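Local coordinates for hypothetical protein PH0226 (Pyrococcus horikoshii, PDB 1VE3) that binds S-adenosylmethionine and is probably a methyltransferase, though its substrate is unknown, at residues Ile113-Lys126 with Asn192-Tyr206. Residues are numbered along the deposited sequence; the frame is centred on the assembly and turned at random.
Sequences IVHFEPLELNQVFK and NVWGKTGVELLAKLY. With SAM (S-adenosylmethionine), chain C.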
loop_
_atom_site.group_PDB
_atom_site.type_symbol
_atom_site.label_atom_id
_atom_site.label_comp_id
_atom_site.label_asym_id
_atom_site.label_seq_id
_atom_site.Cartn_x
_atom_site.Cartn_y
_atom_site.Cartn_z
ATOM N N ILE A 113 15.468 8.840 -9.347
ATOM C CA ILE A 113 16.857 9.214 -9.553
ATOM C C ILE A 113 17.862 8.078 -9.718
ATOM O O ILE A 113 18.917 8.295 -10.316
ATOM C CB ILE A 113 17.372 10.163 -8.442
ATOM C CG1 ILE A 113 17.249 9.499 -7.074
ATOM C CG2 ILE A 113 16.611 11.483 -8.490
ATOM C CD1 ILE A 113 17.891 10.317 -5.956
ATOM N N VAL A 114 17.559 6.878 -9.213
ATOM C CA VAL A 114 18.506 5.770 -9.366
ATOM C C VAL A 114 18.775 5.499 -10.833
ATOM O O VAL A 114 19.759 4.859 -11.178
ATOM C CB VAL A 114 18.014 4.435 -8.702
ATOM C CG1 VAL A 114 17.902 4.612 -7.196
ATOM C CG2 VAL A 114 16.676 3.986 -9.295
ATOM N N HIS A 115 17.900 6.007 -11.697
ATOM C CA HIS A 115 18.025 5.816 -13.140
ATOM C C HIS A 115 18.922 6.838 -13.830
ATOM O O HIS A 115 19.232 6.692 -15.008
ATOM C CB HIS A 115 16.644 5.883 -13.800
ATOM C CG HIS A 115 15.837 4.632 -13.659
ATOM N ND1 HIS A 115 16.000 3.545 -14.491
ATOM C CD2 HIS A 115 14.869 4.290 -12.777
ATOM C CE1 HIS A 115 15.165 2.587 -14.128
ATOM N NE2 HIS A 115 14.467 3.013 -13.090
ATOM N N PHE A 116 19.351 7.863 -13.108
ATOM C CA PHE A 116 20.157 8.894 -13.738
ATOM C C PHE A 116 21.546 9.122 -13.142
ATOM O O PHE A 116 21.701 9.275 -11.930
ATOM C CB PHE A 116 19.386 10.220 -13.709
ATOM C CG PHE A 116 18.013 10.148 -14.336
ATOM C CD1 PHE A 116 17.804 10.566 -15.651
ATOM C CD2 PHE A 116 16.932 9.653 -13.614
ATOM C CE1 PHE A 116 16.530 10.490 -16.234
ATOM C CE2 PHE A 116 15.660 9.574 -14.188
ATOM C CZ PHE A 116 15.459 9.994 -15.501
ATOM N N GLU A 117 22.559 9.140 -14.002
ATOM C CA GLU A 117 23.902 9.433 -13.529
ATOM C C GLU A 117 23.937 10.974 -13.478
ATOM O O GLU A 117 23.023 11.632 -13.983
ATOM C CB GLU A 117 24.957 8.871 -14.486
ATOM C CG GLU A 117 25.035 9.525 -15.847
ATOM C CD GLU A 117 26.135 8.918 -16.708
ATOM O OE1 GLU A 117 27.216 8.606 -16.163
ATOM O OE2 GLU A 117 25.931 8.764 -17.926
ATOM N N PRO A 118 24.973 11.564 -12.863
ATOM C CA PRO A 118 25.063 13.028 -12.766
ATOM C C PRO A 118 24.748 13.860 -14.010
ATOM O O PRO A 118 23.901 14.761 -13.960
ATOM C CB PRO A 118 26.483 13.250 -12.247
ATOM C CG PRO A 118 26.656 12.066 -11.320
ATOM C CD PRO A 118 26.104 10.921 -12.167
ATOM N N LEU A 119 25.398 13.578 -15.129
ATOM C CA LEU A 119 25.129 14.382 -16.316
ATOM C C LEU A 119 23.713 14.219 -16.860
ATOM O O LEU A 119 23.206 15.105 -17.543
ATOM C CB LEU A 119 26.159 14.096 -17.419
ATOM C CG LEU A 119 26.258 12.705 -18.039
ATOM C CD1 LEU A 119 25.010 12.395 -18.865
ATOM C CD2 LEU A 119 27.492 12.661 -18.926
ATOM N N GLU A 120 23.073 13.096 -16.556
ATOM C CA GLU A 120 21.712 12.855 -17.033
ATOM C C GLU A 120 20.720 13.581 -16.132
ATOM O O GLU A 120 19.747 14.173 -16.610
ATOM C CB GLU A 120 21.390 11.350 -17.039
ATOM C CG GLU A 120 22.375 10.507 -17.853
ATOM C CD GLU A 120 22.050 9.019 -17.826
ATOM O OE1 GLU A 120 21.668 8.519 -16.744
ATOM O OE2 GLU A 120 22.194 8.353 -18.883
ATOM N N LEU A 121 20.959 13.531 -14.826
ATOM C CA LEU A 121 20.061 14.212 -13.905
ATOM C C LEU A 121 20.194 15.714 -14.143
ATOM O O LEU A 121 19.241 16.458 -13.953
ATOM C CB LEU A 121 20.392 13.873 -12.452
ATOM C CG LEU A 121 19.372 14.414 -11.443
ATOM C CD1 LEU A 121 17.976 13.905 -11.795
ATOM C CD2 LEU A 121 19.758 13.989 -10.041
ATOM N N ASN A 122 21.380 16.150 -14.570
ATOM C CA ASN A 122 21.606 17.560 -14.858
ATOM C C ASN A 122 20.695 17.982 -16.009
ATOM O O ASN A 122 20.089 19.049 -15.964
ATOM C CB ASN A 122 23.068 17.814 -15.244
ATOM C CG ASN A 122 23.307 19.244 -15.714
ATOM O OD1 ASN A 122 23.885 19.475 -16.780
ATOM N ND2 ASN A 122 22.865 20.209 -14.918
ATOM N N GLN A 123 20.597 17.133 -17.032
ATOM C CA GLN A 123 19.760 17.410 -18.202
ATOM C C GLN A 123 18.282 17.441 -17.818
ATOM O O GLN A 123 17.527 18.274 -18.308
ATOM C CB GLN A 123 19.982 16.346 -19.286
ATOM C CG GLN A 123 21.449 16.063 -19.587
ATOM C CD GLN A 123 21.663 14.784 -20.392
ATOM O OE1 GLN A 123 21.083 13.738 -20.090
ATOM N NE2 GLN A 123 22.511 14.862 -21.413
ATOM N N VAL A 124 17.867 16.525 -16.947
ATOM C CA VAL A 124 16.476 16.485 -16.513
ATOM C C VAL A 124 16.092 17.776 -15.788
ATOM O O VAL A 124 15.066 18.384 -16.098
ATOM C CB VAL A 124 16.218 15.297 -15.572
ATOM C CG1 VAL A 124 14.811 15.377 -14.999
ATOM C CG2 VAL A 124 16.402 13.989 -16.327
ATOM N N PHE A 125 16.915 18.194 -14.827
ATOM C CA PHE A 125 16.633 19.420 -14.086
ATOM C C PHE A 125 16.538 20.611 -15.031
ATOM O O PHE A 125 15.673 21.473 -14.865
ATOM C CB PHE A 125 17.712 19.699 -13.037
ATOM C CG PHE A 125 17.614 18.841 -11.798
ATOM C CD1 PHE A 125 16.542 17.976 -11.603
ATOM C CD2 PHE A 125 18.602 18.910 -10.822
ATOM C CE1 PHE A 125 16.460 17.186 -10.450
ATOM C CE2 PHE A 125 18.534 18.131 -9.668
ATOM C CZ PHE A 125 17.457 17.264 -9.482
ATOM N N LYS A 126 17.428 20.656 -16.021
ATOM C CA LYS A 126 17.428 21.744 -16.987
ATOM C C LYS A 126 16.107 21.741 -17.752
ATOM O O LYS A 126 15.470 22.785 -17.909
ATOM C CB LYS A 126 18.604 21.598 -17.957
ATOM C CG LYS A 126 18.912 22.859 -18.745
ATOM C CD LYS A 126 20.186 22.706 -19.561
ATOM C CE LYS A 126 21.376 22.400 -18.672
ATOM N NZ LYS A 126 22.625 22.218 -19.463
ATOM N N ASN A 192 22.166 4.088 -9.615
ATOM C CA ASN A 192 23.018 5.271 -9.503
ATOM C C ASN A 192 22.791 5.675 -8.050
ATOM O O ASN A 192 21.646 5.737 -7.602
ATOM C CB ASN A 192 22.544 6.394 -10.428
ATOM C CG ASN A 192 23.014 6.213 -11.852
ATOM O OD1 ASN A 192 24.205 6.310 -12.136
ATOM N ND2 ASN A 192 22.080 5.956 -12.760
ATOM N N VAL A 193 23.866 5.935 -7.313
ATOM C CA VAL A 193 23.731 6.304 -5.908
ATOM C C VAL A 193 23.769 7.817 -5.698
ATOM O O VAL A 193 24.724 8.485 -6.095
ATOM C CB VAL A 193 24.849 5.671 -5.050
ATOM C CG1 VAL A 193 24.533 5.864 -3.571
ATOM C CG2 VAL A 193 25.004 4.188 -5.387
ATOM N N TRP A 194 22.727 8.347 -5.069
ATOM C CA TRP A 194 22.647 9.778 -4.793
ATOM C C TRP A 194 22.528 10.096 -3.303
ATOM O O TRP A 194 21.907 9.353 -2.541
ATOM C CB TRP A 194 21.448 10.404 -5.508
ATOM C CG TRP A 194 21.613 10.509 -6.983
ATOM C CD1 TRP A 194 21.172 9.624 -7.929
ATOM C CD2 TRP A 194 22.269 11.566 -7.690
ATOM N NE1 TRP A 194 21.512 10.072 -9.187
ATOM C CE2 TRP A 194 22.187 11.262 -9.068
ATOM C CE3 TRP A 194 22.922 12.744 -7.291
ATOM C CZ2 TRP A 194 22.732 12.096 -10.056
ATOM C CZ3 TRP A 194 23.469 13.576 -8.271
ATOM C CH2 TRP A 194 23.366 13.244 -9.641
ATOM N N GLY A 195 23.142 11.203 -2.904
ATOM C CA GLY A 195 23.069 11.648 -1.529
ATOM C C GLY A 195 22.348 12.984 -1.590
ATOM O O GLY A 195 22.410 13.668 -2.615
ATOM N N LYS A 196 21.649 13.353 -0.520
ATOM C CA LYS A 196 20.928 14.619 -0.491
ATOM C C LYS A 196 21.810 15.800 -0.930
ATOM O O LYS A 196 21.337 16.708 -1.613
ATOM C CB LYS A 196 20.380 14.873 0.916
ATOM C CG LYS A 196 19.446 16.067 1.017
ATOM C CD LYS A 196 18.928 16.236 2.448
ATOM C CE LYS A 196 17.935 17.392 2.565
ATOM N NZ LYS A 196 18.553 18.718 2.249
ATOM N N THR A 197 23.086 15.782 -0.554
ATOM C CA THR A 197 24.001 16.869 -0.915
ATOM C C THR A 197 24.293 16.935 -2.414
ATOM O O THR A 197 24.484 18.017 -2.965
ATOM C CB THR A 197 25.361 16.758 -0.174
ATOM O OG1 THR A 197 25.157 16.897 1.237
ATOM C CG2 THR A 197 26.312 17.853 -0.642
ATOM N N GLY A 198 24.330 15.779 -3.074
ATOM C CA GLY A 198 24.600 15.766 -4.500
ATOM C C GLY A 198 23.394 16.222 -5.304
ATOM O O GLY A 198 23.519 16.974 -6.273
ATOM N N VAL A 199 22.216 15.761 -4.897
ATOM C CA VAL A 199 20.983 16.122 -5.576
ATOM C C VAL A 199 20.764 17.629 -5.506
ATOM O O VAL A 199 20.540 18.285 -6.522
ATOM C CB VAL A 199 19.765 15.406 -4.941
ATOM C CG1 VAL A 199 18.468 15.901 -5.585
ATOM C CG2 VAL A 199 19.911 13.887 -5.117
ATOM N N GLU A 200 20.846 18.172 -4.297
ATOM C CA GLU A 200 20.636 19.597 -4.075
ATOM C C GLU A 200 21.641 20.484 -4.798
ATOM O O GLU A 200 21.282 21.561 -5.265
ATOM C CB GLU A 200 20.663 19.905 -2.583
ATOM C CG GLU A 200 19.282 20.257 -2.029
ATOM C CD GLU A 200 19.041 19.701 -0.635
ATOM O OE1 GLU A 200 19.872 19.971 0.265
ATOM O OE2 GLU A 200 18.009 19.008 -0.461
ATOM N N LEU A 201 22.893 20.243 -4.793
ATOM C CA LEU A 201 23.926 20.888 -5.651
ATOM C C LEU A 201 23.529 21.110 -7.145
ATOM O O LEU A 201 23.728 22.173 -7.717
ATOM C CB LEU A 201 25.203 20.050 -5.573
ATOM C CG LEU A 201 26.393 20.729 -6.256
ATOM C CD1 LEU A 201 26.621 22.154 -5.751
ATOM C CD2 LEU A 201 27.709 19.982 -6.037
ATOM N N LEU A 202 22.959 20.042 -7.734
ATOM C CA LEU A 202 22.621 20.152 -9.140
ATOM C C LEU A 202 21.360 20.976 -9.147
ATOM O O LEU A 202 21.149 21.750 -10.081
ATOM C CB LEU A 202 22.431 18.793 -9.738
ATOM C CG LEU A 202 23.700 17.968 -10.003
ATOM C CD1 LEU A 202 23.335 16.652 -10.689
ATOM C CD2 LEU A 202 24.649 18.762 -10.892
ATOM N N ALA A 203 20.504 20.804 -8.145
ATOM C CA ALA A 203 19.256 21.550 -8.095
ATOM C C ALA A 203 19.530 23.055 -7.995
ATOM O O ALA A 203 18.838 23.857 -8.624
ATOM C CB ALA A 203 18.408 21.089 -6.902
ATOM N N LYS A 204 20.553 23.425 -7.224
ATOM C CA LYS A 204 20.912 24.836 -7.035
ATOM C C LYS A 204 21.277 25.572 -8.325
ATOM O O LYS A 204 21.328 26.807 -8.341
ATOM C CB LYS A 204 22.074 24.966 -6.045
ATOM C CG LYS A 204 21.733 24.607 -4.607
ATOM C CD LYS A 204 22.939 24.796 -3.705
ATOM C CE LYS A 204 22.625 24.453 -2.247
ATOM N NZ LYS A 204 21.607 25.356 -1.635
ATOM N N LEU A 205 21.535 24.829 -9.399
ATOM C CA LEU A 205 21.881 25.459 -10.671
ATOM C C LEU A 205 20.631 25.940 -11.400
ATOM O O LEU A 205 20.703 26.834 -12.248
ATOM C CB LEU A 205 22.629 24.483 -11.592
ATOM C CG LEU A 205 23.859 23.730 -11.080
ATOM C CD1 LEU A 205 24.539 23.021 -12.255
ATOM C CD2 LEU A 205 24.830 24.691 -10.406
ATOM N N TYR A 206 19.485 25.359 -11.059
ATOM C CA TYR A 206 18.239 25.701 -11.736
ATOM C C TYR A 206 17.089 26.152 -10.850
ATOM O O TYR A 206 16.158 26.790 -11.333
ATOM C CB TYR A 206 17.774 24.498 -12.566
ATOM C CG TYR A 206 18.864 23.922 -13.443
ATOM C CD1 TYR A 206 19.328 24.621 -14.554
ATOM C CD2 TYR A 206 19.479 22.709 -13.121
ATOM C CE1 TYR A 206 20.379 24.136 -15.323
ATOM C CE2 TYR A 206 20.533 22.211 -13.879
ATOM C CZ TYR A 206 20.981 22.932 -14.979
ATOM O OH TYR A 206 22.036 22.465 -15.724
HETATM N N SAM C . 7.227 8.014 -10.573
HETATM C CA SAM C . 7.049 6.533 -10.564
HETATM C C SAM C . 6.297 6.119 -9.301
HETATM O O SAM C . 5.458 5.214 -9.388
HETATM O OXT SAM C . 6.612 6.753 -8.246
HETATM C CB SAM C . 8.406 5.905 -10.559
HETATM C CG SAM C . 8.431 4.564 -11.105
HETATM S SD SAM C . 10.087 3.769 -11.104
HETATM C CE SAM C . 10.555 3.667 -9.493
HETATM C "C5'" SAM C . 11.124 4.859 -12.089
HETATM C "C4'" SAM C . 10.681 5.119 -13.620
HETATM O "O4'" SAM C . 11.639 6.038 -14.251
HETATM C "C3'" SAM C . 10.779 3.885 -14.503
HETATM O "O3'" SAM C . 9.299 3.700 -14.758
HETATM C "C2'" SAM C . 11.380 4.230 -15.823
HETATM O "O2'" SAM C . 10.901 3.767 -17.047
HETATM C "C1'" SAM C . 11.521 5.786 -15.635
HETATM N N9 SAM C . 12.663 6.344 -16.370
HETATM C C8 SAM C . 14.016 6.007 -16.400
HETATM N N7 SAM C . 14.732 6.761 -17.199
HETATM C C5 SAM C . 13.834 7.636 -17.728
HETATM C C6 SAM C . 13.929 8.742 -18.681
HETATM N N6 SAM C . 15.090 9.103 -19.252
HETATM N N1 SAM C . 12.766 9.466 -19.022
HETATM C C2 SAM C . 11.561 9.127 -18.460
HETATM N N3 SAM C . 11.363 8.118 -17.567
HETATM C C4 SAM C . 12.538 7.400 -17.231
HETATM O O HOH W 1 22.257 5.883 -15.692
#
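In this Rossmann-like methyltransferase fold, the 3-10 turn, loop and helix that follow strand 104-110 pack against helix 196-203 and the residues flanking it, through Trp194 and Asn192 at one end and Phe125 and Tyr206 at the other. The indole NE1 of Trp194 donates to Phe116 O (2.9 Å), which lies in the ring plane. Over one indole face sits Leu121 CD2, 3.7 Å from the centroid of the six-membered ring, a CH-pi contact; Ile113 CD1 meets Trp194 CB at 3.6 Å. A broad aromatic with one N-H suits this place, covering aliphatic groups while satisfying a loop carbonyl. Asparagine brings two N-H donors to one carbonyl: Asn192 N donates to a lone pair of Val114 O in the carbonyl plane (3.0 Å), whereas ND2 comes from above that plane. A water links ND2 to Glu120 OE1.

Further along, the axes of segments 118-126 and 196-203 cross at -45°. Phe125, a flat ring filling this interface, turns its edge to Val199 O and packs CE2 on Leu202 CB (4.0 Å). Tyr206 lays one broad face over Lys126 CA, and its CD2 meets Phe125 CB at 3.5 Å.

His115 lies with one face over SAM C8, and Phe116 also touches the adenine. Gripping the carbonyls of Val114 and Phe116 thus ties the cofactor-contacting loop to the later segment.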